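PDB 3KWK: putative NADH dehydrogenase/NAD(P)H nitroreductase, which binds flavin mononucleotide and probably acts as an oxidoreductase of the nitroreductase family. Local coordinates for residues V57-D61 against R62-D66; T138-P141 against E142-P146. One frame throughout, in Å; residues are numbered along the deposited sequence. Where two conformers were deposited one is given.

Interaction 1: V57-D61 against R62-D66; sequences VVVSD and RAKLD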
ATOM      1  N   VAL A  57     -14.457  -8.685  -1.565  1.00  8.02           N
ATOM      2  CA  VAL A  57     -15.756  -9.189  -1.075  1.00  6.82           C
ATOM      3  C   VAL A  57     -16.260  -8.137  -0.090  1.00  8.05           C
ATOM      4  O   VAL A  57     -15.643  -7.880   0.923  1.00  7.92           O
ATOM      5  CB  VAL A  57     -15.684 -10.575  -0.438  1.00  7.57           C
ATOM      6  CG1 VAL A  57     -17.069 -11.117  -0.030  1.00  8.46           C
ATOM      7  CG2 VAL A  57     -14.981 -11.587  -1.355  1.00 10.94           C
ATOM      8  N   VAL A  58     -17.402  -7.547  -0.417  1.00  7.99           N
ATOM      9  CA  VAL A  58     -18.068  -6.593   0.455  1.00  7.88           C
ATOM     10  C   VAL A  58     -19.040  -7.375   1.301  1.00  9.29           C
ATOM     11  O   VAL A  58     -19.956  -7.967   0.761  1.00  9.00           O
ATOM     12  CB  VAL A  58     -18.838  -5.525  -0.360  1.00  9.56           C
ATOM     13  CG1 VAL A  58     -19.574  -4.577   0.631  1.00 14.09           C
ATOM     14  CG2 VAL A  58     -17.860  -4.823  -1.335  1.00 11.75           C
ATOM     15  N   VAL A  59     -18.817  -7.421   2.611  1.00  6.32           N
ATOM     16  CA  VAL A  59     -19.629  -8.243   3.496  1.00  5.94           C
ATOM     17  C   VAL A  59     -20.545  -7.319   4.320  1.00 10.29           C
ATOM     18  O   VAL A  59     -20.056  -6.492   5.102  1.00  9.51           O
ATOM     19  CB  VAL A  59     -18.797  -9.127   4.441  1.00  7.65           C
ATOM     20  CG1 VAL A  59     -19.709  -9.946   5.374  1.00 10.13           C
ATOM     21  CG2 VAL A  59     -17.870 -10.107   3.632  1.00  9.80           C
ATOM     22  N   SER A  60     -21.851  -7.500   4.157  0.70  9.82           N
ATOM     23  CA  SER A  60     -22.861  -6.744   4.897  0.70  9.76           C
ATOM     24  C   SER A  60     -23.809  -7.650   5.671  0.70 10.50           C
ATOM     25  O   SER A  60     -24.748  -7.153   6.332  0.70 11.23           O
ATOM     26  CB  SER A  60     -23.679  -5.932   3.904  0.70 12.78           C
ATOM     27  OG  SER A  60     -24.257  -6.805   2.947  0.70 13.10           O
ATOM     28  N   ASP A  61     -23.644  -8.970   5.527  1.00 10.69           N
ATOM     29  CA  ASP A  61     -24.442  -9.946   6.237  1.00 11.57           C
ATOM     30  C   ASP A  61     -23.990 -10.050   7.711  1.00 12.58           C
ATOM     31  O   ASP A  61     -22.865 -10.458   8.015  1.00 12.91           O
ATOM     32  CB  ASP A  61     -24.348 -11.312   5.564  1.00 11.09           C
ATOM     33  CG  ASP A  61     -25.234 -12.351   6.248  1.00 24.61           C
ATOM     34  OD1 ASP A  61     -24.850 -12.913   7.297  1.00 22.77           O
ATOM     35  OD2 ASP A  61     -26.352 -12.577   5.751  1.00 40.94           O
ATOM     36  N   ARG A  62     -24.904  -9.666   8.607  1.00 11.86           N
ATOM     37  CA  ARG A  62     -24.680  -9.629  10.047  1.00 13.33           C
ATOM     38  C   ARG A  62     -24.161 -10.932  10.557  1.00 13.02           C
ATOM     39  O   ARG A  62     -23.217 -10.985  11.338  1.00 12.68           O
ATOM     40  CB  ARG A  62     -26.035  -9.298  10.711  1.00 14.68           C
ATOM     41  CG  ARG A  62     -25.992  -9.147  12.226  1.00 18.30           C
ATOM     42  CD  ARG A  62     -25.311  -7.855  12.625  1.00 17.29           C
ATOM     43  NE  ARG A  62     -23.871  -7.990  12.791  1.00 14.49           N
ATOM     44  CZ  ARG A  62     -22.972  -7.081  12.436  1.00 14.34           C
ATOM     45  NH1 ARG A  62     -23.335  -5.964  11.820  1.00 13.52           N
ATOM     46  NH2 ARG A  62     -21.691  -7.286  12.679  1.00 11.81           N
ATOM     47  N   ALA A  63     -24.785 -12.032  10.150  1.00 15.53           N
ATOM     48  CA  ALA A  63     -24.326 -13.342  10.618  1.00 16.88           C
ATOM     49  C   ALA A  63     -22.914 -13.711  10.174  1.00 17.04           C
ATOM     50  O   ALA A  63     -22.172 -14.317  10.967  1.00 15.71           O
ATOM     51  CB  ALA A  63     -25.341 -14.470  10.212  1.00 19.00           C
ATOM     52  N   LYS A  64     -22.539 -13.394   8.922  1.00 12.82           N
ATOM     53  CA  LYS A  64     -21.199 -13.709   8.461  1.00 10.93           C
ATOM     54  C   LYS A  64     -20.175 -12.860   9.223  1.00  9.78           C
ATOM     55  O   LYS A  64     -19.102 -13.312   9.586  1.00 11.89           O
ATOM     56  CB  LYS A  64     -20.971 -13.463   6.952  1.00 15.04           C
ATOM     57  CG  LYS A  64     -21.445 -14.505   6.015  1.00 24.08           C
ATOM     58  CD  LYS A  64     -21.092 -14.103   4.572  1.00 17.98           C
ATOM     59  CE  LYS A  64     -21.837 -14.957   3.617  1.00 21.10           C
ATOM     60  NZ  LYS A  64     -21.801 -16.311   4.110  1.00 22.11           N
ATOM     61  N   LEU A  65     -20.512 -11.591   9.378  1.00 11.67           N
ATOM     62  CA  LEU A  65     -19.637 -10.653  10.082  1.00  8.56           C
ATOM     63  C   LEU A  65     -19.362 -11.144  11.512  1.00  9.67           C
ATOM     64  O   LEU A  65     -18.214 -11.190  11.963  1.00 10.74           O
ATOM     65  CB  LEU A  65     -20.261  -9.265  10.110  1.00  9.60           C
ATOM     66  CG  LEU A  65     -20.245  -8.456   8.800  1.00 10.54           C
ATOM     67  CD1 LEU A  65     -21.162  -7.201   8.873  1.00  9.99           C
ATOM     68  CD2 LEU A  65     -18.834  -8.027   8.345  1.00  9.05           C
ATOM     69  N   ASP A  66     -20.427 -11.547  12.191  1.00 11.34           N
ATOM     70  CA  ASP A  66     -20.311 -12.016  13.592  1.00 12.78           C
ATOM     71  C   ASP A  66     -19.594 -13.374  13.709  1.00 12.48           C
ATOM     72  O   ASP A  66     -18.819 -13.627  14.651  1.00 12.87           O
ATOM     73  CB  ASP A  66     -21.718 -12.110  14.191  1.00 15.12           C
ATOM     74  CG  ASP A  66     -22.357 -10.719  14.426  1.00 18.21           C
ATOM     75  OD1 ASP A  66     -21.662  -9.687  14.324  1.00 19.61           O
ATOM     76  OD2 ASP A  66     -23.561 -10.673  14.663  1.00 21.75           O
TER
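Chi1 of D61 is -177°, with CG opposite the backbone N, and this sets OD1 beside the K64 amide at the start of helix 62-71. L65 has the other setting, CG near its own backbone N (chi1 -74°), which places CD2 against V59 CG1. D61 is the N-cap of the helix. Its OD1 accepts from K64 N at 2.9 Å through the anti lone pair, with the bond moderately bent. The methyl of A63 lies near the same oxygen. The first turn is closed by the backbone: L65 N reaches D61 O at 2.9 Å in a nearly straight bond. With an alanine here in place of D61, the K64 amide would probably lose its capping partner, and the first turn would be less firmly fixed. On the apolar side L65 CD2 meets V59 CG1 at 3.6 Å, and the two side chains run past one another in opposite senses. Within the helix, R62 forms a salt bridge with D66 one turn later. Its NE (3.2 Å) and NH2 (2.9 Å) both reach OD1 of D66 from the same face of the carboxylate, lying above its plane. K64 NZ is hydrogen-bonded to Y137 O. V59 and L65 pack against strand 83-90, V59 also touches T138 of helix 128-138, and N173 of the second subunit bonds to the backbone N of S60 and D61.

Interaction 2: T138-P141 against E142-P146; sequences THLP and ENILP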
ATOM      1  N   THR A 138     -16.999 -16.768   2.974  1.00  8.74           N
ATOM      2  CA  THR A 138     -17.200 -16.031   1.712  1.00  7.87           C
ATOM      3  C   THR A 138     -17.100 -16.913   0.454  1.00  8.08           C
ATOM      4  O   THR A 138     -17.237 -16.403  -0.646  1.00  9.58           O
ATOM      5  CB  THR A 138     -16.311 -14.782   1.599  1.00  7.99           C
ATOM      6  OG1 THR A 138     -14.908 -15.121   1.581  1.00  9.76           O
ATOM      7  CG2 THR A 138     -16.633 -13.841   2.730  1.00  9.54           C
ATOM      8  N   HIS A 139     -16.897 -18.210   0.625  1.00  6.84           N
ATOM      9  CA  HIS A 139     -16.933 -19.192  -0.455  1.00  7.57           C
ATOM     10  C   HIS A 139     -15.850 -18.924  -1.508  1.00  9.28           C
ATOM     11  O   HIS A 139     -16.083 -19.000  -2.728  1.00  8.99           O
ATOM     12  CB  HIS A 139     -18.322 -19.276  -1.125  1.00  7.81           C
ATOM     13  CG  HIS A 139     -19.416 -19.665  -0.187  1.00 15.67           C
ATOM     14  ND1 HIS A 139     -20.136 -20.828  -0.333  1.00 25.86           N
ATOM     15  CD2 HIS A 139     -19.880 -19.064   0.930  1.00 22.05           C
ATOM     16  CE1 HIS A 139     -21.017 -20.913   0.650  1.00 26.48           C
ATOM     17  NE2 HIS A 139     -20.874 -19.858   1.435  1.00 21.29           N
ATOM     18  N   LEU A 140     -14.662 -18.592  -1.055  1.00  7.73           N
ATOM     19  CA  LEU A 140     -13.585 -18.250  -1.976  1.00  6.88           C
ATOM     20  C   LEU A 140     -13.067 -19.490  -2.693  1.00  7.68           C
ATOM     21  O   LEU A 140     -12.776 -20.524  -2.061  1.00  7.57           O
ATOM     22  CB  LEU A 140     -12.414 -17.592  -1.252  1.00  7.91           C
ATOM     23  CG  LEU A 140     -12.683 -16.297  -0.487  1.00  6.66           C
ATOM     24  CD1 LEU A 140     -11.369 -15.867   0.180  1.00  7.68           C
ATOM     25  CD2 LEU A 140     -13.262 -15.220  -1.395  1.00  8.09           C
ATOM     26  N   PRO A 141     -13.013 -19.422  -4.043  1.00  8.55           N
ATOM     27  CA  PRO A 141     -12.280 -20.465  -4.745  1.00  8.87           C
ATOM     28  C   PRO A 141     -10.849 -20.613  -4.231  1.00  8.57           C
ATOM     29  O   PRO A 141     -10.308 -19.663  -3.704  1.00  7.73           O
ATOM     30  CB  PRO A 141     -12.320 -19.995  -6.191  1.00  7.37           C
ATOM     31  CG  PRO A 141     -13.580 -19.075  -6.311  1.00  9.48           C
ATOM     32  CD  PRO A 141     -13.529 -18.369  -4.954  1.00  8.42           C
ATOM     33  N   GLU A 142     -10.270 -21.806  -4.410  0.50  9.87           N
ATOM     34  CA  GLU A 142      -8.962 -22.165  -3.852  0.50 10.72           C
ATOM     35  C   GLU A 142      -7.838 -21.177  -4.204  0.50  9.04           C
ATOM     36  O   GLU A 142      -6.963 -20.885  -3.383  0.50  9.70           O
ATOM     37  CB  GLU A 142      -8.591 -23.582  -4.338  0.50 12.55           C
ATOM     38  CG  GLU A 142      -7.295 -24.131  -3.762  0.50 22.52           C
ATOM     39  CD  GLU A 142      -7.171 -25.652  -3.916  0.50 29.37           C
ATOM     40  OE1 GLU A 142      -7.484 -26.169  -5.005  0.50 25.90           O
ATOM     41  OE2 GLU A 142      -6.753 -26.319  -2.943  0.50 36.03           O
ATOM     42  N   ASN A 143      -7.905 -20.641  -5.419  1.00  7.09           N
ATOM     43  CA  ASN A 143      -6.875 -19.731  -5.958  1.00  8.17           C
ATOM     44  C   ASN A 143      -6.954 -18.302  -5.449  1.00  5.65           C
ATOM     45  O   ASN A 143      -6.010 -17.534  -5.567  1.00  5.77           O
ATOM     46  CB  ASN A 143      -6.881 -19.718  -7.487  1.00  9.95           C
ATOM     47  CG  ASN A 143      -8.242 -19.373  -8.078  1.00  7.45           C
ATOM     48  OD1 ASN A 143      -9.219 -20.089  -7.833  1.00 10.00           O
ATOM     49  ND2 ASN A 143      -8.297 -18.325  -8.930  1.00  7.90           N
ATOM     50  N   ILE A 144      -8.113 -17.964  -4.897  1.00  6.63           N
ATOM     51  CA  ILE A 144      -8.377 -16.626  -4.369  1.00  7.05           C
ATOM     52  C   ILE A 144      -8.009 -16.578  -2.900  1.00  7.49           C
ATOM     53  O   ILE A 144      -8.653 -17.224  -2.087  1.00  8.58           O
ATOM     54  CB  ILE A 144      -9.842 -16.210  -4.580  1.00  7.52           C
ATOM     55  CG1 ILE A 144     -10.267 -16.306  -6.045  1.00  6.82           C
ATOM     56  CG2 ILE A 144     -10.107 -14.764  -4.084  1.00  9.06           C
ATOM     57  CD1 ILE A 144      -9.396 -15.542  -7.113  1.00  8.12           C
ATOM     58  N   LEU A 145      -6.952 -15.837  -2.591  1.00  7.52           N
ATOM     59  CA  LEU A 145      -6.386 -15.822  -1.253  1.00  6.78           C
ATOM     60  C   LEU A 145      -6.700 -14.515  -0.549  1.00  6.02           C
ATOM     61  O   LEU A 145      -6.422 -13.450  -1.087  1.00  5.55           O
ATOM     62  CB  LEU A 145      -4.866 -16.035  -1.323  1.00  6.78           C
ATOM     63  CG  LEU A 145      -4.437 -17.286  -2.077  1.00  7.13           C
ATOM     64  CD1 LEU A 145      -2.913 -17.421  -1.984  1.00  6.83           C
ATOM     65  CD2 LEU A 145      -5.142 -18.580  -1.607  1.00  7.93           C
ATOM     66  N   PRO A 146      -7.186 -14.582   0.696  1.00  5.88           N
ATOM     67  CA  PRO A 146      -7.538 -13.320   1.382  1.00  7.44           C
ATOM     68  C   PRO A 146      -6.337 -12.675   2.063  1.00  5.96           C
ATOM     69  O   PRO A 146      -5.682 -13.334   2.858  1.00  8.66           O
ATOM     70  CB  PRO A 146      -8.587 -13.772   2.421  1.00  7.00           C
ATOM     71  CG  PRO A 146      -8.273 -15.178   2.706  1.00  8.28           C
ATOM     72  CD  PRO A 146      -7.658 -15.758   1.449  1.00  7.03           C
TER
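L140 and P146 meet through one methyl: CD1 of L140 lies 3.9 Å from CD of P146 and is almost as near to the CB and CG of that ring. The other branch of L140, CD2, faces I144 CG2 at 4.2 Å, and these two side chains run roughly perpendicular. Chi1 of L140 is -59°, CG lying opposite the carbonyl carbon; this puts CD2 on I144 and CD1 against both P146 and I144 O. P141 flanks I144, both pointing the same way, with P141 CD 4.0 Å from I144 CG1. The next shell is the backbone. I144 N donates to P141 O at 3.0 Å, with the donor well above the carbonyl plane, 50° out of it. This bond closes a type I beta turn from P141 to I144. N143 OD1 comes within 3.5 Å of P141 CB, while its ND2 is bonded to D90. Further out, R135 NH1 bonds to I144 O and weakly to L140 O, linking the turn's last residue to the one before the turn. C88 of strand 83-90 touches both L140 and I144, and Y175 of the second subunit packs on P141 and I144. H139, with positive phi, is where the chain leaves helix 128-138. The whole is a tight helix-to-strand connection, ending in a type I turn that leads into strand 144-153 of the antiparallel sheet of this nitroreductase-family fold.

From the N terminus, interaction 1 comes first: strand 54-59 ends and the chain turns at once into helix 62-71. Interaction 2 follows much later, where helix 128-138 gives way to strand 144-153. The two are in series, neither nested nor crossed. Each is a short connection between a helix and a strand of the same antiparallel sheet, in which strand 83-90 lies between 54-59 and 144-153. They also meet directly: V57 CG1 lies 3.9 Å from T138 CG2, and V57 CG2 packs on L140 CD2. The end of helix 128-138 is thus tied to strand 54-59, outermost within this chain, where the sheet continues into the second subunit. Both regions contact the C-terminal residues of that subunit.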